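Local structure of 3-deoxy-d-manno-octulosonic-acid transferase (Acinetobacter baumannii, 4BFC) at residues A[74-79]-A[111-116]; A[28-33]-A[122-127]; A[100-105]-A[115-120]; A[43-48]-A[70-75]. The protein probably transfers 3-deoxy-D-manno-octulosonic acid (Kdo) from CMP-Kdo to a lipid A precursor, the crystallised fragment being the C-terminal domain that binds the sugar nucleotide. All coordinates share one frame; numbering follows the deposited sequence.

In the fold
Contacts 1 and 4 lie in one parallel sheet and share strand 72-78, flanked by strands 43-50 and 113-115; their centres are about 8 Å apart. Contact 3 continues from contact 1 through Leu-115 and Ala-116, with centres about 9 Å apart, to the loops beyond edge strand 98-100. Contact 2 packs helix 24-36 on helix 122-128, its centre about 14 Å from those of contacts 1 and 4, and its two segments enclose the other three contacts along the chain. Trp-125 touches Ile-75, Val-77 and Ala-116, joining the helix pair to the sheet. The strand order 98-100, 113-115, 72-78, 43-50, 131-134, 157-159, 180-181 is consistent with the Rossmann-like C-terminal domain of a GT-B glycosyltransferase.

Contact 1 (A[74-79]-A[111-116]); sequences CIVVPR and TQVYLA. With SO4 (sulfate ion), chain B.
Val-76 CG2 meets Val-113 CG1 at 3.6 Å, a slanting encounter of two methyls from neighbouring parallel strands. The torsions explain the pairing: Val-113 has CG1 anti to its backbone N (chi1 176°), whereas the branch Val-76 offers is the one anti to its carbonyl carbon. Leu-115 is on the same face, and its CD1 branch crosses the Pro-78 ring at about a right angle, 3.8 Å from CD of that proline. On the other face, Ile-75 turns CG2 to Ala-116 CB at 4.0 Å, and Val-77 CG2 reaches the same methyl at 4.1 Å; Trp-125 of helix 122-128 covers this cluster. The backbone ladder has four bonds, from Cys-74 N to Gln-112 O through to Ala-116 N to Val-76 O, the latter 2.9 Å. Past the strand, Arg-79 bends at chi2 (62°) and NE donates to sulfate O4 at 2.9 Å, with O4 in the guanidinium plane at its edge and the bond almost linear (174°); His-80 NE2 holds the same sulfate. The chemistry thus divides: apolar branches and main-chain bonds join the strands, while Arg-79 and His-80 offer N-H donors to a sulfate that is probably from the crystallisation liquor.

Contact 2 (A[28-33]-A[122-127]); sequences KQAAQL and LWLWYA
Leu-124 is the principal bump, a forked side chain that enters the hollow between Gln-29, Ala-30 and Leu-33 on helix 24-36. With CG anti to the backbone N (chi1 173°), its two methyls reach across the interface and divide the work. CD1 settles against the backbone of Ala-30, 3.6 Å from N of that residue, and also lies 3.8 Å from Ala-30 CB. CD2 lies against the amide of Gln-29, 3.7 Å from Gln-29 OE1; the extended Gln-29 chain crosses the leucine at about a right angle. Leu-33 closes the hollow from its third side, its CD1 standing 4.0 Å from both Leu-124 CD1 and CD2, again at roughly a right angle. One turn further along helix 122-128, the small residues meet: Ala-30 CB and Ala-127 CB are 3.7 Å apart. Short side chains at this point are consistent with the close axial approach of 8.9 Å, at a crossing angle of -53°. Leu-33 CD1 also approaches the Trp-125 ring obliquely, at 4.5 Å from CZ3. Helix 122-128 touches helix 24-36 through Leu-124 and Ala-127, the sheet through Trp-125 (on Ile-75 and Val-77) and Tyr-126 (on Ala-48), and helix 148-152 through Tyr-126 on Pro-150.

Contact 3 (A[100-105]-A[115-120]); sequences RRSMGQ and LADSMG
A single carboxylate oxygen, Asp-117 OD2, accepts three hydrogen bonds, two from Arg-100 at the end of strand 98-100 and one from Ser-102 just after it. Arg-100 grips it side-on with two nitrogens: NE at 2.8 Å from OD2 comes from above the carboxylate plane, 43° out of it, while NH2 of the same arginine meets OD2 on the anti side. Both donors keep OD2 close to the guanidinium plane, and the two flat groups are inclined by 27°. The third donor, Ser-102 OG, is 2.6 Å from OD2 on the syn side. The other carboxylate oxygen is used as well, since Ser-102 N gives its hydrogen to Asp-117 OD1 at 2.8 Å. Asp-117 reaches these groups because its CG stands between the backbone N and the carbonyl carbon (chi1 58°).

Ala-116 and Asp-117 are each the centre of an inverse gamma turn, where the chain leaves strand 113-115 for helix 122-128. On the partner side, strand 98-100 is an outermost strand of the parallel sheet, and its register ends here with Arg-101 N bonded to Leu-115 O at 3.0 Å.

Arg-100 NH2 also forms a salt bridge with Asp-85, and its guanidinium makes a cation-pi contact with Phe-88, so helix 84-93 fixes the same group. Arg-101 takes another course: CG lies 3.8 Å from Ser-118 CB, and the bend at chi2 carries the guanidinium to where Arg-101 NH2 forms a salt bridge with Glu-121, which also accepts from Ser-118 OG.

Contact 4 (A[43-48]-A[70-75]); sequences QVVTIA and RKLVCI
Val-44 and Val-73 stand side by side and point the same way from paired parallel strands, with Val-44 CG2 3.8 Å from Val-73 CG1. The other branch, Val-44 CG1, anti to the backbone N (chi1 180°), slants across to lie 3.5 Å from Ile-75 CD1. Thr-46 lies alongside Ile-75 in the same sense, its OG1 3.5 Å from Ile-75 CB. The opposite face carries Val-45, whose CG2 approaches Cys-74 CB at 3.8 Å, and Gln-43, whose chain runs at a slant over both Leu-72 and Lys-71. There Leu-72 CD2 is 3.9 Å from Gln-43 CB, and Lys-71 CE lies 4.0 Å from Gln-43 CG. Five main-chain bonds join the strands, whose short axes are inclined by 22°; the one from Ile-47 N to Ile-75 O, 2.9 Å, is almost collinear with the carbonyl (C=O...N 173°). Helix 54-68 connects the pair as a beta-alpha-beta unit, with Leu-62 packing on Val-45 and Cys-74. Chemically, the interior combines apolar contact with a backbone ladder, the buried hydroxyl of Thr-46 being satisfied by Ser-129 OG, whereas at the start of the strands the aliphatic parts of Gln-43 and Lys-71 extend the packing toward the more exposed end.

Contact 1 (A[74-79]-A[111-116])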
loop_
_atom_site.group_PDB
_atom_site.type_symbol
_atom_site.label_atom_id
_atom_site.label_comp_id
_atom_site.label_asym_id
_atom_site.label_seq_id
_atom_site.Cartn_x
_atom_site.Cartn_y
_atom_site.Cartn_z
ATOM N N CYS A 74 -7.391 23.984 9.439
ATOM C CA CYS A 74 -7.053 22.905 8.434
ATOM C C CYS A 74 -7.232 21.541 9.063
ATOM O O CYS A 74 -6.569 21.220 10.017
ATOM C CB CYS A 74 -5.659 23.088 7.969
ATOM S SG CYS A 74 -5.153 21.876 6.767
ATOM N N ILE A 75 -8.076 20.735 8.438
ATOM C CA ILE A 75 -8.190 19.300 8.796
ATOM C C ILE A 75 -7.123 18.525 8.000
ATOM O O ILE A 75 -7.053 18.697 6.753
ATOM C CB ILE A 75 -9.614 18.771 8.520
ATOM C CG1 ILE A 75 -10.657 19.527 9.382
ATOM C CG2 ILE A 75 -9.627 17.211 8.760
ATOM C CD1 ILE A 75 -12.098 19.051 9.219
ATOM N N VAL A 76 -6.336 17.657 8.653
ATOM C CA VAL A 76 -5.267 16.864 7.963
ATOM C C VAL A 76 -5.590 15.367 8.121
ATOM O O VAL A 76 -5.785 14.920 9.243
ATOM C CB VAL A 76 -3.870 17.184 8.565
ATOM C CG1 VAL A 76 -2.835 16.369 7.833
ATOM C CG2 VAL A 76 -3.577 18.686 8.352
ATOM N N VAL A 77 -5.701 14.654 6.993
ATOM C CA VAL A 77 -6.087 13.232 7.018
ATOM C C VAL A 77 -4.976 12.447 6.299
ATOM O O VAL A 77 -5.036 12.232 5.075
ATOM C CB VAL A 77 -7.468 12.989 6.368
ATOM C CG1 VAL A 77 -7.956 11.566 6.722
ATOM C CG2 VAL A 77 -8.476 14.110 6.682
ATOM N N PRO A 78 -3.922 12.056 6.983
ATOM C CA PRO A 78 -2.811 11.364 6.276
ATOM C C PRO A 78 -3.294 9.989 5.729
ATOM O O PRO A 78 -4.252 9.330 6.299
ATOM C CB PRO A 78 -1.773 11.115 7.402
ATOM C CG PRO A 78 -2.099 12.278 8.321
ATOM C CD PRO A 78 -3.583 12.241 8.418
ATOM N N ARG A 79 -2.790 9.596 4.558
ATOM C CA ARG A 79 -3.244 8.351 3.911
ATOM C C ARG A 79 -2.920 7.118 4.739
ATOM O O ARG A 79 -3.706 6.171 4.817
ATOM C CB ARG A 79 -2.518 8.275 2.547
ATOM C CG ARG A 79 -2.828 6.979 1.773
ATOM C CD ARG A 79 -4.311 6.875 1.452
ATOM N NE ARG A 79 -4.597 5.700 0.607
ATOM C CZ ARG A 79 -5.782 5.261 0.299
ATOM N NH1 ARG A 79 -6.866 5.877 0.776
ATOM N NH2 ARG A 79 -5.867 4.223 -0.582
ATOM N N THR A 111 -8.030 26.049 17.758
ATOM C CA THR A 111 -7.434 25.022 16.910
ATOM C C THR A 111 -7.103 25.565 15.555
ATOM O O THR A 111 -7.972 26.183 14.889
ATOM C CB THR A 111 -8.440 23.926 16.659
ATOM O OG1 THR A 111 -8.841 23.375 17.907
ATOM C CG2 THR A 111 -7.787 22.831 15.741
ATOM N N GLN A 112 -5.887 25.299 15.151
ATOM C CA GLN A 112 -5.376 25.760 13.844
ATOM C C GLN A 112 -5.352 24.564 12.910
ATOM O O GLN A 112 -5.587 24.702 11.702
ATOM C CB GLN A 112 -4.002 26.344 13.993
ATOM C CG GLN A 112 -4.020 27.675 14.770
ATOM C CD GLN A 112 -2.656 28.365 14.836
ATOM O OE1 GLN A 112 -1.679 27.842 15.433
ATOM N NE2 GLN A 112 -2.555 29.531 14.193
ATOM N N VAL A 113 -4.974 23.403 13.461
ATOM C CA VAL A 113 -4.946 22.164 12.624
ATOM C C VAL A 113 -5.697 21.100 13.428
ATOM O O VAL A 113 -5.444 20.926 14.621
ATOM C CB VAL A 113 -3.507 21.677 12.365
ATOM C CG1 VAL A 113 -3.482 20.322 11.575
ATOM C CG2 VAL A 113 -2.701 22.745 11.612
ATOM N N TYR A 114 -6.614 20.409 12.781
ATOM C CA TYR A 114 -7.209 19.267 13.378
ATOM C C TYR A 114 -6.640 18.043 12.689
ATOM O O TYR A 114 -6.903 17.834 11.495
ATOM C CB TYR A 114 -8.714 19.349 13.169
ATOM C CG TYR A 114 -9.445 18.311 13.965
ATOM C CD1 TYR A 114 -9.463 18.349 15.366
ATOM C CD2 TYR A 114 -10.092 17.238 13.312
ATOM C CE1 TYR A 114 -10.159 17.365 16.106
ATOM C CE2 TYR A 114 -10.816 16.276 14.016
ATOM C CZ TYR A 114 -10.795 16.327 15.438
ATOM O OH TYR A 114 -11.514 15.356 16.114
ATOM N N LEU A 115 -5.844 17.278 13.436
ATOM C CA LEU A 115 -5.330 16.012 12.875
ATOM C C LEU A 115 -6.391 14.924 13.022
ATOM O O LEU A 115 -6.744 14.474 14.163
ATOM C CB LEU A 115 -4.053 15.635 13.542
ATOM C CG LEU A 115 -3.404 14.331 13.127
ATOM C CD1 LEU A 115 -3.080 14.294 11.603
ATOM C CD2 LEU A 115 -2.103 14.169 13.928
ATOM N N ALA A 116 -6.954 14.521 11.890
ATOM C CA ALA A 116 -7.980 13.501 11.853
ATOM C C ALA A 116 -7.362 12.091 11.769
ATOM O O ALA A 116 -7.421 11.364 10.739
ATOM C CB ALA A 116 -9.039 13.792 10.741
HETATM S S SO4 B . -1.154 4.040 -1.153
HETATM O O1 SO4 B . -1.444 2.926 -2.125
HETATM O O2 SO4 B . -1.074 5.306 -1.929
HETATM O O3 SO4 B . 0.144 3.924 -0.421
HETATM O O4 SO4 B . -2.334 4.116 -0.319
#

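Contact 2 (A[28-33]-A[122-127])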
loop_
_atom_site.group_PDB
_atom_site.type_symbol
_atom_site.label_atom_id
_atom_site.label_comp_id
_atom_site.label_asym_id
_atom_site.label_seq_id
_atom_site.Cartn_x
_atom_site.Cartn_y
_atom_site.Cartn_z
ATOM N N LYS A 28 -24.888 12.909 8.486
ATOM C CA LYS A 28 -25.618 13.398 9.665
ATOM C C LYS A 28 -24.728 13.567 10.913
ATOM O O LYS A 28 -24.987 14.412 11.801
ATOM C CB LYS A 28 -26.828 12.491 9.953
ATOM C CG LYS A 28 -26.977 12.029 11.394
ATOM N N GLN A 29 -23.686 12.757 11.021
ATOM C CA GLN A 29 -22.740 13.007 12.087
ATOM C C GLN A 29 -22.048 14.367 11.845
ATOM O O GLN A 29 -21.769 15.101 12.789
ATOM C CB GLN A 29 -21.712 11.893 12.167
ATOM C CG GLN A 29 -20.676 12.139 13.235
ATOM C CD GLN A 29 -19.695 11.000 13.350
ATOM O OE1 GLN A 29 -18.886 10.953 14.282
ATOM N NE2 GLN A 29 -19.760 10.073 12.391
ATOM N N ALA A 30 -21.752 14.676 10.581
ATOM C CA ALA A 30 -21.146 15.961 10.208
ATOM C C ALA A 30 -22.034 17.148 10.611
ATOM O O ALA A 30 -21.535 18.179 11.064
ATOM C CB ALA A 30 -20.866 16.001 8.726
ATOM N N ALA A 31 -23.347 17.003 10.417
ATOM C CA ALA A 31 -24.297 18.006 10.887
ATOM C C ALA A 31 -24.268 18.184 12.421
ATOM O O ALA A 31 -24.295 19.321 12.903
ATOM C CB ALA A 31 -25.699 17.705 10.356
ATOM N N GLN A 32 -24.134 17.098 13.181
ATOM C CA GLN A 32 -24.022 17.175 14.646
ATOM C C GLN A 32 -22.749 17.898 15.071
ATOM O O GLN A 32 -22.762 18.737 15.992
ATOM C CB GLN A 32 -24.069 15.787 15.288
ATOM C CG GLN A 32 -25.440 15.134 15.269
ATOM C CD GLN A 32 -25.397 13.684 15.714
ATOM O OE1 GLN A 32 -24.798 12.836 15.044
ATOM N NE2 GLN A 32 -26.045 13.385 16.844
ATOM N N LEU A 33 -21.646 17.592 14.392
ATOM C CA LEU A 33 -20.367 18.153 14.767
ATOM C C LEU A 33 -20.238 19.615 14.308
ATOM O O LEU A 33 -19.583 20.400 14.981
ATOM C CB LEU A 33 -19.224 17.316 14.193
ATOM C CG LEU A 33 -18.978 15.904 14.716
ATOM C CD1 LEU A 33 -17.757 15.374 13.984
ATOM C CD2 LEU A 33 -18.620 15.863 16.212
ATOM N N LEU A 122 -12.879 9.488 6.526
ATOM C CA LEU A 122 -12.677 10.476 5.455
ATOM C C LEU A 122 -13.955 11.214 4.983
ATOM O O LEU A 122 -13.924 12.468 4.767
ATOM C CB LEU A 122 -11.901 9.814 4.290
ATOM C CG LEU A 122 -11.292 10.795 3.306
ATOM C CD1 LEU A 122 -10.398 11.871 3.936
ATOM C CD2 LEU A 122 -10.656 10.034 2.152
ATOM N N TRP A 123 -15.101 10.507 4.810
ATOM C CA TRP A 123 -16.368 11.111 4.418
ATOM C C TRP A 123 -16.838 12.160 5.405
ATOM O O TRP A 123 -17.340 13.179 5.010
ATOM C CB TRP A 123 -17.466 10.065 4.212
ATOM C CG TRP A 123 -17.370 9.477 2.832
ATOM C CD1 TRP A 123 -16.293 8.777 2.294
ATOM C CD2 TRP A 123 -18.349 9.595 1.723
ATOM N NE1 TRP A 123 -16.546 8.422 0.988
ATOM C CE2 TRP A 123 -17.756 8.880 0.582
ATOM C CE3 TRP A 123 -19.610 10.178 1.574
ATOM C CZ2 TRP A 123 -18.415 8.772 -0.648
ATOM C CZ3 TRP A 123 -20.258 10.066 0.325
ATOM C CH2 TRP A 123 -19.670 9.376 -0.754
ATOM N N LEU A 124 -16.664 11.895 6.698
ATOM C CA LEU A 124 -17.056 12.889 7.684
ATOM C C LEU A 124 -16.305 14.225 7.442
ATOM O O LEU A 124 -16.947 15.282 7.475
ATOM C CB LEU A 124 -16.773 12.372 9.114
ATOM C CG LEU A 124 -16.924 13.215 10.391
ATOM C CD1 LEU A 124 -18.326 13.762 10.384
ATOM C CD2 LEU A 124 -16.620 12.368 11.660
ATOM N N TRP A 125 -14.977 14.138 7.277
ATOM C CA TRP A 125 -14.128 15.352 7.115
ATOM C C TRP A 125 -14.487 16.062 5.837
ATOM O O TRP A 125 -14.676 17.259 5.849
ATOM C CB TRP A 125 -12.655 15.035 7.193
ATOM C CG TRP A 125 -12.382 14.161 8.411
ATOM C CD1 TRP A 125 -11.810 12.915 8.417
ATOM C CD2 TRP A 125 -12.841 14.392 9.782
ATOM N NE1 TRP A 125 -11.831 12.363 9.679
ATOM C CE2 TRP A 125 -12.439 13.204 10.548
ATOM C CE3 TRP A 125 -13.531 15.411 10.422
ATOM C CZ2 TRP A 125 -12.709 13.082 11.882
ATOM C CZ3 TRP A 125 -13.849 15.252 11.786
ATOM C CH2 TRP A 125 -13.389 14.137 12.500
ATOM N N TYR A 126 -14.564 15.341 4.713
ATOM C CA TYR A 126 -15.061 16.049 3.477
ATOM C C TYR A 126 -16.434 16.739 3.694
ATOM O O TYR A 126 -16.660 17.843 3.250
ATOM C CB TYR A 126 -15.277 15.036 2.337
ATOM C CG TYR A 126 -14.043 14.488 1.700
ATOM C CD1 TYR A 126 -12.992 15.355 1.375
ATOM C CD2 TYR A 126 -13.918 13.115 1.379
ATOM C CE1 TYR A 126 -11.850 14.900 0.759
ATOM C CE2 TYR A 126 -12.761 12.655 0.745
ATOM C CZ TYR A 126 -11.749 13.543 0.439
ATOM O OH TYR A 126 -10.635 13.117 -0.191
ATOM N N ALA A 127 -17.345 16.095 4.426
ATOM C CA ALA A 127 -18.672 16.688 4.647
ATOM C C ALA A 127 -18.594 17.977 5.520
ATOM O O ALA A 127 -19.526 18.786 5.545
ATOM C CB ALA A 127 -19.613 15.676 5.288
#

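Contact 3 (A[100-105]-A[115-120])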
loop_
_atom_site.group_PDB
_atom_site.type_symbol
_atom_site.label_atom_id
_atom_site.label_comp_id
_atom_site.label_asym_id
_atom_site.label_seq_id
_atom_site.Cartn_x
_atom_site.Cartn_y
_atom_site.Cartn_z
ATOM N N ARG A 100 -6.391 16.422 18.163
ATOM C CA ARG A 100 -6.365 15.057 17.543
ATOM C C ARG A 100 -7.635 14.258 17.733
ATOM O O ARG A 100 -8.140 14.105 18.865
ATOM C CB ARG A 100 -5.196 14.218 18.107
ATOM C CG ARG A 100 -3.825 14.839 18.004
ATOM C CD ARG A 100 -2.791 13.927 18.613
ATOM N NE ARG A 100 -2.525 12.831 17.690
ATOM C CZ ARG A 100 -1.351 12.140 17.624
ATOM N NH1 ARG A 100 -0.323 12.399 18.444
ATOM N NH2 ARG A 100 -1.182 11.193 16.671
ATOM N N ARG A 101 -8.218 13.759 16.649
ATOM C CA ARG A 101 -9.373 12.910 16.718
ATOM C C ARG A 101 -9.054 11.689 17.612
ATOM O O ARG A 101 -9.908 11.264 18.377
ATOM C CB ARG A 101 -9.734 12.426 15.279
ATOM C CG ARG A 101 -10.916 11.491 15.158
ATOM C CD ARG A 101 -12.203 12.153 15.651
ATOM N NE ARG A 101 -13.354 11.479 15.113
ATOM C CZ ARG A 101 -14.601 11.836 15.401
ATOM N NH1 ARG A 101 -14.796 12.812 16.276
ATOM N NH2 ARG A 101 -15.609 11.186 14.840
ATOM N N SER A 102 -7.839 11.161 17.511
ATOM C CA SER A 102 -7.516 9.935 18.297
ATOM C C SER A 102 -7.566 10.117 19.793
ATOM O O SER A 102 -7.606 9.098 20.520
ATOM C CB SER A 102 -6.141 9.411 17.941
ATOM O OG SER A 102 -5.077 10.236 18.331
ATOM N N MET A 103 -7.500 11.380 20.234
ATOM C CA MET A 103 -7.577 11.708 21.672
ATOM C C MET A 103 -8.962 12.200 22.080
ATOM O O MET A 103 -9.152 12.769 23.188
ATOM C CB MET A 103 -6.531 12.736 22.022
ATOM C CG MET A 103 -5.115 12.293 21.748
ATOM S SD MET A 103 -4.002 13.632 22.104
ATOM C CE MET A 103 -4.473 14.180 23.764
ATOM N N GLY A 104 -9.940 11.970 21.210
ATOM C CA GLY A 104 -11.345 12.410 21.369
ATOM C C GLY A 104 -11.421 13.925 21.442
ATOM O O GLY A 104 -12.326 14.485 22.075
ATOM N N GLN A 105 -10.465 14.590 20.807
ATOM C CA GLN A 105 -10.536 16.070 20.778
ATOM C C GLN A 105 -11.441 16.570 19.668
ATOM O O GLN A 105 -11.735 15.880 18.661
ATOM C CB GLN A 105 -9.188 16.718 20.735
ATOM C CG GLN A 105 -8.361 16.416 22.004
ATOM C CD GLN A 105 -6.937 16.908 21.967
ATOM O OE1 GLN A 105 -6.262 16.874 20.964
ATOM N NE2 GLN A 105 -6.449 17.373 23.142
ATOM N N LEU A 115 -5.844 17.278 13.436
ATOM C CA LEU A 115 -5.330 16.012 12.875
ATOM C C LEU A 115 -6.391 14.924 13.022
ATOM O O LEU A 115 -6.744 14.474 14.163
ATOM C CB LEU A 115 -4.053 15.635 13.542
ATOM C CG LEU A 115 -3.404 14.331 13.127
ATOM C CD1 LEU A 115 -3.080 14.294 11.603
ATOM C CD2 LEU A 115 -2.103 14.169 13.928
ATOM N N ALA A 116 -6.954 14.521 11.890
ATOM C CA ALA A 116 -7.980 13.501 11.853
ATOM C C ALA A 116 -7.362 12.091 11.769
ATOM O O ALA A 116 -7.421 11.364 10.739
ATOM C CB ALA A 116 -9.039 13.792 10.741
ATOM N N ASP A 117 -6.725 11.728 12.851
ATOM C CA ASP A 117 -5.904 10.510 12.972
ATOM C C ASP A 117 -6.770 9.345 13.451
ATOM O O ASP A 117 -6.526 8.798 14.579
ATOM C CB ASP A 117 -4.643 10.734 13.810
ATOM C CG ASP A 117 -4.908 11.242 15.244
ATOM O OD1 ASP A 117 -6.023 11.739 15.521
ATOM O OD2 ASP A 117 -3.993 11.018 16.053
ATOM N N SER A 118 -7.669 8.925 12.571
ATOM C CA SER A 118 -8.569 7.805 12.826
ATOM C C SER A 118 -8.810 7.022 11.539
ATOM O O SER A 118 -8.456 7.456 10.470
ATOM C CB SER A 118 -9.876 8.369 13.337
ATOM O OG SER A 118 -10.607 9.047 12.297
ATOM N N MET A 119 -9.434 5.840 11.617
ATOM C CA MET A 119 -9.617 5.060 10.419
ATOM C C MET A 119 -11.086 5.104 9.983
ATOM O O MET A 119 -12.004 5.144 10.823
ATOM C CB MET A 119 -9.075 3.631 10.640
ATOM C CG MET A 119 -7.548 3.579 10.833
ATOM S SD MET A 119 -6.925 1.977 10.351
ATOM C CE MET A 119 -5.614 1.739 11.558
ATOM N N GLY A 120 -11.342 5.278 8.693
ATOM C CA GLY A 120 -12.667 5.089 8.134
ATOM C C GLY A 120 -13.584 6.302 8.136
ATOM O O GLY A 120 -14.782 6.172 7.913
#

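Contact 4 (A[43-48]-A[70-75])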
loop_
_atom_site.group_PDB
_atom_site.type_symbol
_atom_site.label_atom_id
_atom_site.label_comp_id
_atom_site.label_asym_id
_atom_site.label_seq_id
_atom_site.Cartn_x
_atom_site.Cartn_y
_atom_site.Cartn_z
ATOM N N GLN A 43 -13.723 28.706 8.597
ATOM C CA GLN A 43 -13.506 28.252 7.201
ATOM C C GLN A 43 -12.622 27.003 7.273
ATOM O O GLN A 43 -11.449 27.085 7.625
ATOM C CB GLN A 43 -12.840 29.310 6.362
ATOM C CG GLN A 43 -13.746 30.477 6.116
ATOM C CD GLN A 43 -13.015 31.600 5.403
ATOM O OE1 GLN A 43 -11.879 31.961 5.744
ATOM N NE2 GLN A 43 -13.649 32.122 4.377
ATOM N N VAL A 44 -13.254 25.865 6.927
ATOM C CA VAL A 44 -12.576 24.553 7.070
ATOM C C VAL A 44 -11.940 24.136 5.735
ATOM O O VAL A 44 -12.679 24.008 4.710
ATOM C CB VAL A 44 -13.579 23.475 7.467
ATOM C CG1 VAL A 44 -12.857 22.120 7.610
ATOM C CG2 VAL A 44 -14.185 23.909 8.825
ATOM N N VAL A 45 -10.615 24.005 5.765
ATOM C CA VAL A 45 -9.840 23.567 4.577
ATOM C C VAL A 45 -9.257 22.193 4.918
ATOM O O VAL A 45 -8.680 22.048 6.021
ATOM C CB VAL A 45 -8.771 24.620 4.165
ATOM C CG1 VAL A 45 -9.453 25.999 4.028
ATOM C CG2 VAL A 45 -7.580 24.770 5.115
ATOM N N THR A 46 -9.333 21.265 3.963
ATOM C CA THR A 46 -8.917 19.889 4.330
ATOM C C THR A 46 -7.829 19.347 3.393
ATOM O O THR A 46 -7.982 19.459 2.120
ATOM C CB THR A 46 -10.188 19.041 4.307
ATOM O OG1 THR A 46 -11.011 19.447 5.396
ATOM C CG2 THR A 46 -9.928 17.501 4.461
ATOM N N ILE A 47 -6.760 18.754 3.909
ATOM C CA ILE A 47 -5.828 18.048 3.081
ATOM C C ILE A 47 -6.042 16.543 3.379
ATOM O O ILE A 47 -5.921 16.103 4.523
ATOM C CB ILE A 47 -4.342 18.413 3.212
ATOM C CG1 ILE A 47 -3.831 18.181 4.651
ATOM C CG2 ILE A 47 -4.131 19.890 2.843
ATOM C CD1 ILE A 47 -2.397 18.634 4.926
ATOM N N ALA A 48 -6.415 15.840 2.340
ATOM C CA ALA A 48 -6.972 14.471 2.495
ATOM C C ALA A 48 -6.121 13.469 1.793
ATOM O O ALA A 48 -5.630 13.706 0.686
ATOM C CB ALA A 48 -8.393 14.432 1.944
ATOM N N ARG A 70 -7.787 33.568 12.484
ATOM C CA ARG A 70 -8.224 32.501 13.417
ATOM C C ARG A 70 -9.499 31.800 12.982
ATOM O O ARG A 70 -9.917 30.767 13.584
ATOM C CB ARG A 70 -8.442 33.055 14.845
ATOM C CG ARG A 70 -7.175 33.459 15.585
ATOM C CD ARG A 70 -5.974 32.609 15.212
ATOM N NE ARG A 70 -6.003 31.308 15.883
ATOM C CZ ARG A 70 -5.277 30.990 16.950
ATOM N NH1 ARG A 70 -4.442 31.890 17.472
ATOM N NH2 ARG A 70 -5.381 29.778 17.497
ATOM N N LYS A 71 -10.158 32.335 11.961
ATOM C CA LYS A 71 -11.363 31.698 11.434
ATOM C C LYS A 71 -10.950 30.387 10.700
ATOM O O LYS A 71 -11.744 29.463 10.594
ATOM C CB LYS A 71 -12.117 32.558 10.418
ATOM C CG LYS A 71 -13.255 33.426 10.961
ATOM C CD LYS A 71 -13.890 34.256 9.830
ATOM C CE LYS A 71 -14.547 33.425 8.712
ATOM N NZ LYS A 71 -16.048 33.509 8.676
ATOM N N LEU A 72 -9.774 30.404 10.105
ATOM C CA LEU A 72 -9.397 29.249 9.218
ATOM C C LEU A 72 -9.057 28.079 10.143
ATOM O O LEU A 72 -8.498 28.275 11.223
ATOM C CB LEU A 72 -8.123 29.587 8.413
ATOM C CG LEU A 72 -8.294 30.485 7.200
ATOM C CD1 LEU A 72 -6.924 30.890 6.711
ATOM C CD2 LEU A 72 -8.988 29.696 6.090
ATOM N N VAL A 73 -9.268 26.857 9.674
ATOM C CA VAL A 73 -8.715 25.689 10.401
ATOM C C VAL A 73 -8.508 24.680 9.315
ATOM O O VAL A 73 -9.331 24.588 8.380
ATOM C CB VAL A 73 -9.711 25.138 11.416
ATOM C CG1 VAL A 73 -11.132 24.876 10.851
ATOM C CG2 VAL A 73 -9.099 23.935 12.140
ATOM N N CYS A 74 -7.391 23.984 9.439
ATOM C CA CYS A 74 -7.053 22.905 8.434
ATOM C C CYS A 74 -7.232 21.541 9.063
ATOM O O CYS A 74 -6.569 21.220 10.017
ATOM C CB CYS A 74 -5.659 23.088 7.969
ATOM S SG CYS A 74 -5.153 21.876 6.767
ATOM N N ILE A 75 -8.076 20.735 8.438
ATOM C CA ILE A 75 -8.190 19.300 8.796
ATOM C C ILE A 75 -7.123 18.525 8.000
ATOM O O ILE A 75 -7.053 18.697 6.753
ATOM C CB ILE A 75 -9.614 18.771 8.520
ATOM C CG1 ILE A 75 -10.657 19.527 9.382
ATOM C CG2 ILE A 75 -9.627 17.211 8.760
ATOM C CD1 ILE A 75 -12.098 19.051 9.219
#